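Local structure of homoserine O-acetyltransferase (Bacillus anthracis str. 'Ames Ancestor', 3I1I) at the interface of chains A and B. The protein catalyses transfer of an acetyl group to the side-chain hydroxyl of homoserine, giving O-acetylhomoserine, and probably serves methionine biosynthesis. Residues are numbered along the deposited sequence; one frame, centred on the assembly and turned at random. Chains: chain A/B, Homoserine O-acetyltransferase.

Contact 1: the interface of chains A and B. Residues chain A 184, 186, 189, 288-290; chain B 243, 260.
B:Arg243 and B:Phe260 dock where the start of helix 186-202 of chain A meets the C-terminal end of helix 277-289, in a two-fold symmetric contact between identical alpha/beta hydrolase-fold subunits; the same grip recurs with the chains exchanged and joins the pair in the deposited assembly. Whether this pair persists in solution the structure alone does not show. The guanidinium of B:Arg243 meets main-chain oxygens, a job suited to arginine, which offers several N-H groups in one plane. NH1 and NH2 converge end-on on A:Leu288 O, B:Arg243 NH1 at 2.9 Å and in the carbonyl plane. B:Arg243 NH2 also donates to A:Asn184 O at 2.8 Å, approaching 24° out of that carbonyl's plane. A:Ser189 OG sits at the guanidinium edge, 3.0 Å from B:Arg243 NH2, a distance fit for a further hydrogen bond; A:Asn184 ND2 donates to A:Ser189 OG at 2.8 Å, helping to position it. B:Arg243 NE reaches A:Asn184 O through a water. Because A:Leu288 lies at the end of its helix, the helix dipole probably strengthens its carbonyl as an acceptor. B:Arg243 starts out extended and turns at chi3 (-78°), which swings its flat head in among these oxygens. B:Phe260 CE2 lies above the centre of one guanidinium face, while A:His290 O lies 3.8 Å above the other. The slender, unbranched CG1-CD1 arm of beta-branched A:Ile186 lays its end methyl, CD1, on the B:Phe260 ring face, offset toward the rim and 3.6 Å from the centroid, a CH-pi contact. A:Ser189 CB, small enough to fit near the ring's far end, approaches B:Phe260 CE1 at 3.7 Å.

Contact 2: the interface of chains A and B. Residues chain A 191, 225-226, 229-230; chain B 187, 190-191, 195.
A:Met229 lies across B:Val190 and B:Ile187 on helix 186-202 of chain B, forming the apolar centre of this contact between two alpha/beta hydrolase-fold subunits. Built as selenomethionine, it is bent at both chi2 (-54°) and chi3 (-58°), and the double bend curls its end over the partner helix: A:Met229 CE comes to 3.5 Å from B:Ile187 CA, while A:Met229 CG packs against B:Val190 CG1. A flexible unbranched thioether suits such an uneven helix surface, and it crosses B:Val190 at about a right angle, which the compact valine probably allows. The CG1 branch and CD1 methyl of B:Ile187 lie against the main-chain oxygen of A:Met229. The same B:Val190 CG1 also touches A:Arg225 CD at 3.6 Å, so the aliphatic stem of the arginine carries the apolar surface toward its charged end. On another flank, the amide of B:Asn191 slides alongside A:Met229, with B:Asn191 CG 3.6 Å from A:Met229 CB.

At the polar rim, A:Arg225 presents NE and NH1 side-on to the one oxygen B:Asn195 OD1, at 2.9 Å from A:Arg225 NE and 3.1 Å from A:Arg225 NH1. Amide and guanidinium planes are only 27° apart, and the two converging bonds hold the guanidinium edge toward OD1, with NE in the carbonyl plane and NH1 nearly in line with the C=O. Asparagine suits this place as a neutral acceptor on a short stem; its ND2 stands near A:Met226 CG. Elsewhere on the rim, A:Asn230 ND2 is held by A:Met226 O at 3.1 Å. A:Asn230 ND2 also faces B:Asn191 ND2 at 3.1 Å, a doubtful pairing of two donors as modelled; turning the B:Asn191 amide over would probably offer an oxygen there instead. Inward from the rim, A:Asn191 and its own copy B:Asn191 come close to the two-fold axis from opposite directions without bonding.

Contact 1: the interface of chains A and B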
# COMPACT_ATOMS: atom_id res chain seq x y z
N ASN A 184 14.09 -12.40 -4.07
CA ASN A 184 13.39 -11.14 -4.06
C ASN A 184 13.62 -10.49 -2.68
O ASN A 184 13.39 -11.11 -1.65
CB ASN A 184 11.91 -11.29 -4.32
CG ASN A 184 11.28 -9.97 -4.75
OD1 ASN A 184 11.72 -9.40 -5.73
ND2 ASN A 184 10.25 -9.49 -4.02
N ILE A 186 13.37 -8.71 0.79
CA ILE A 186 12.29 -8.72 1.76
C ILE A 186 11.47 -7.42 1.66
O ILE A 186 10.26 -7.46 1.67
CB ILE A 186 12.85 -8.85 3.21
CG1 ILE A 186 13.60 -10.17 3.37
CG2 ILE A 186 11.73 -8.73 4.26
CD1 ILE A 186 12.76 -11.44 3.06
N SER A 189 9.32 -7.66 -1.28
CA SER A 189 8.34 -8.73 -1.14
C SER A 189 7.15 -8.31 -0.31
O SER A 189 6.00 -8.70 -0.61
CB SER A 189 9.01 -9.97 -0.54
OG SER A 189 10.10 -10.40 -1.34
N LEU A 288 7.12 -12.53 -4.96
CA LEU A 288 7.41 -12.62 -3.53
C LEU A 288 8.04 -13.98 -3.13
O LEU A 288 8.87 -14.04 -2.22
CB LEU A 288 6.12 -12.35 -2.77
CG LEU A 288 5.74 -12.74 -1.37
CD1 LEU A 288 4.32 -12.19 -1.24
CD2 LEU A 288 5.76 -14.25 -1.15
N LEU A 289 7.67 -15.04 -3.85
CA LEU A 289 8.28 -16.35 -3.66
C LEU A 289 9.65 -16.50 -4.32
O LEU A 289 10.30 -17.51 -4.05
CB LEU A 289 7.37 -17.44 -4.23
CG LEU A 289 6.09 -17.73 -3.46
CD1 LEU A 289 5.22 -18.68 -4.26
CD2 LEU A 289 6.40 -18.24 -2.04
N HIS A 290 10.09 -15.55 -5.16
CA HIS A 290 11.31 -15.74 -5.92
C HIS A 290 12.57 -15.91 -5.06
O HIS A 290 12.99 -15.01 -4.34
CB HIS A 290 11.54 -14.63 -6.94
CG HIS A 290 12.88 -14.71 -7.61
ND1 HIS A 290 13.21 -15.74 -8.46
CD2 HIS A 290 13.98 -13.93 -7.50
CE1 HIS A 290 14.46 -15.58 -8.87
NE2 HIS A 290 14.95 -14.49 -8.31
N ARG B 243 14.76 -14.44 4.72
CA ARG B 243 14.01 -15.44 3.98
C ARG B 243 14.34 -16.86 4.45
O ARG B 243 15.46 -17.22 4.62
CB ARG B 243 14.33 -15.28 2.49
CG ARG B 243 13.41 -16.07 1.57
CD ARG B 243 13.70 -15.73 0.09
NE ARG B 243 13.14 -14.45 -0.31
CZ ARG B 243 11.88 -14.27 -0.73
NH1 ARG B 243 11.05 -15.29 -0.84
NH2 ARG B 243 11.45 -13.05 -1.09
N PHE B 260 8.74 -14.45 6.97
CA PHE B 260 8.97 -13.00 7.11
C PHE B 260 7.65 -12.24 7.13
O PHE B 260 7.50 -11.33 7.95
CB PHE B 260 10.00 -12.41 6.14
CG PHE B 260 9.66 -12.54 4.69
CD1 PHE B 260 8.87 -11.61 4.07
CD2 PHE B 260 10.20 -13.59 3.94
CE1 PHE B 260 8.55 -11.75 2.68
CE2 PHE B 260 9.89 -13.75 2.57
CZ PHE B 260 9.07 -12.81 1.94
O HOH W 1 15.10 -12.43 0.19

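Contact 2: the interface of chains A and B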
# COMPACT_ATOMS: atom_id res chain seq x y z
N ASN A 191 6.56 -4.75 0.67
CA ASN A 191 6.04 -3.42 0.37
C ASN A 191 5.33 -3.39 -0.95
O ASN A 191 4.37 -2.68 -1.08
CB ASN A 191 7.12 -2.32 0.42
CG ASN A 191 6.62 -1.08 1.09
OD1 ASN A 191 5.77 -1.13 1.97
ND2 ASN A 191 7.15 0.07 0.69
N ARG A 225 -0.19 1.45 -8.08
CA ARG A 225 0.49 2.64 -7.62
C ARG A 225 1.70 2.31 -6.72
O ARG A 225 2.74 2.92 -6.86
CB ARG A 225 -0.49 3.61 -6.95
CG ARG A 225 0.12 4.95 -6.69
CD ARG A 225 -0.89 6.06 -6.54
NE ARG A 225 -1.71 5.77 -5.41
CZ ARG A 225 -3.04 5.72 -5.42
NH1 ARG A 225 -3.65 5.38 -4.30
NH2 ARG A 225 -3.76 5.98 -6.50
N MSE A 226 1.58 1.31 -5.86
CA MSE A 226 2.72 0.86 -5.03
C MSE A 226 3.89 0.42 -5.86
O MSE A 226 5.01 0.74 -5.54
CB MSE A 226 2.34 -0.32 -4.13
CG MSE A 226 1.31 0.03 -3.05
SE MSE A 226 0.55 -1.63 -2.40
CE MSE A 226 -0.81 -0.90 -1.27
N MSE A 229 5.37 3.69 -7.72
CA MSE A 229 6.12 4.55 -6.82
C MSE A 229 7.47 3.98 -6.35
O MSE A 229 8.20 4.68 -5.70
CB MSE A 229 5.32 4.97 -5.59
CG MSE A 229 4.06 5.75 -5.88
SE MSE A 229 4.36 7.30 -6.98
CE MSE A 229 5.68 8.27 -5.83
N ASN A 230 7.83 2.75 -6.71
CA ASN A 230 9.20 2.28 -6.47
C ASN A 230 10.00 2.00 -7.74
O ASN A 230 11.17 1.55 -7.68
CB ASN A 230 9.18 1.05 -5.56
CG ASN A 230 8.82 1.42 -4.13
OD1 ASN A 230 9.64 2.07 -3.40
ND2 ASN A 230 7.55 1.09 -3.73
N ILE B 187 7.53 11.04 -3.31
CA ILE B 187 7.54 9.58 -3.16
C ILE B 187 6.91 9.15 -1.86
O ILE B 187 6.07 8.24 -1.85
CB ILE B 187 8.96 8.98 -3.29
CG1 ILE B 187 8.91 7.45 -3.39
CG2 ILE B 187 9.93 9.42 -2.12
CD1 ILE B 187 10.36 6.84 -3.86
N VAL B 190 2.95 10.01 -1.65
CA VAL B 190 2.07 9.04 -2.31
C VAL B 190 2.23 7.63 -1.70
O VAL B 190 1.25 6.96 -1.33
CB VAL B 190 2.33 8.98 -3.84
CG1 VAL B 190 1.35 8.02 -4.49
CG2 VAL B 190 2.23 10.42 -4.48
N ASN B 191 3.47 7.18 -1.57
CA ASN B 191 3.67 5.77 -1.24
C ASN B 191 3.29 5.48 0.17
O ASN B 191 2.79 4.42 0.44
CB ASN B 191 5.10 5.28 -1.51
CG ASN B 191 5.12 3.92 -2.14
OD1 ASN B 191 4.20 3.54 -2.86
ND2 ASN B 191 6.17 3.16 -1.88
N ASN B 195 -1.43 6.32 -0.15
CA ASN B 195 -1.72 4.91 -0.09
C ASN B 195 -2.27 4.45 1.26
O ASN B 195 -3.16 3.56 1.31
CB ASN B 195 -0.50 4.09 -0.49
CG ASN B 195 -0.22 4.14 -2.00
OD1 ASN B 195 -1.06 4.60 -2.79
ND2 ASN B 195 0.97 3.67 -2.41

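Contact 1 and contact 2 are centred about 18 Å apart, measured between the centres of their C-alpha atoms, and belong to one two-fold symmetric interface. Helix 186-202 runs through both: chain A supplies its N-terminal part to contact 1, chain B an overlapping stretch of the same helix, reaching further along it, to contact 2, where residue 191 of both copies takes part. By symmetry, the helix in each subunit takes the partner's Arg243 and Phe260 near its start and packs against the partner's 225-230 segment further along. Helices 277-289 and 259-270 join it in contact 1, which spreads the pairing over several elements.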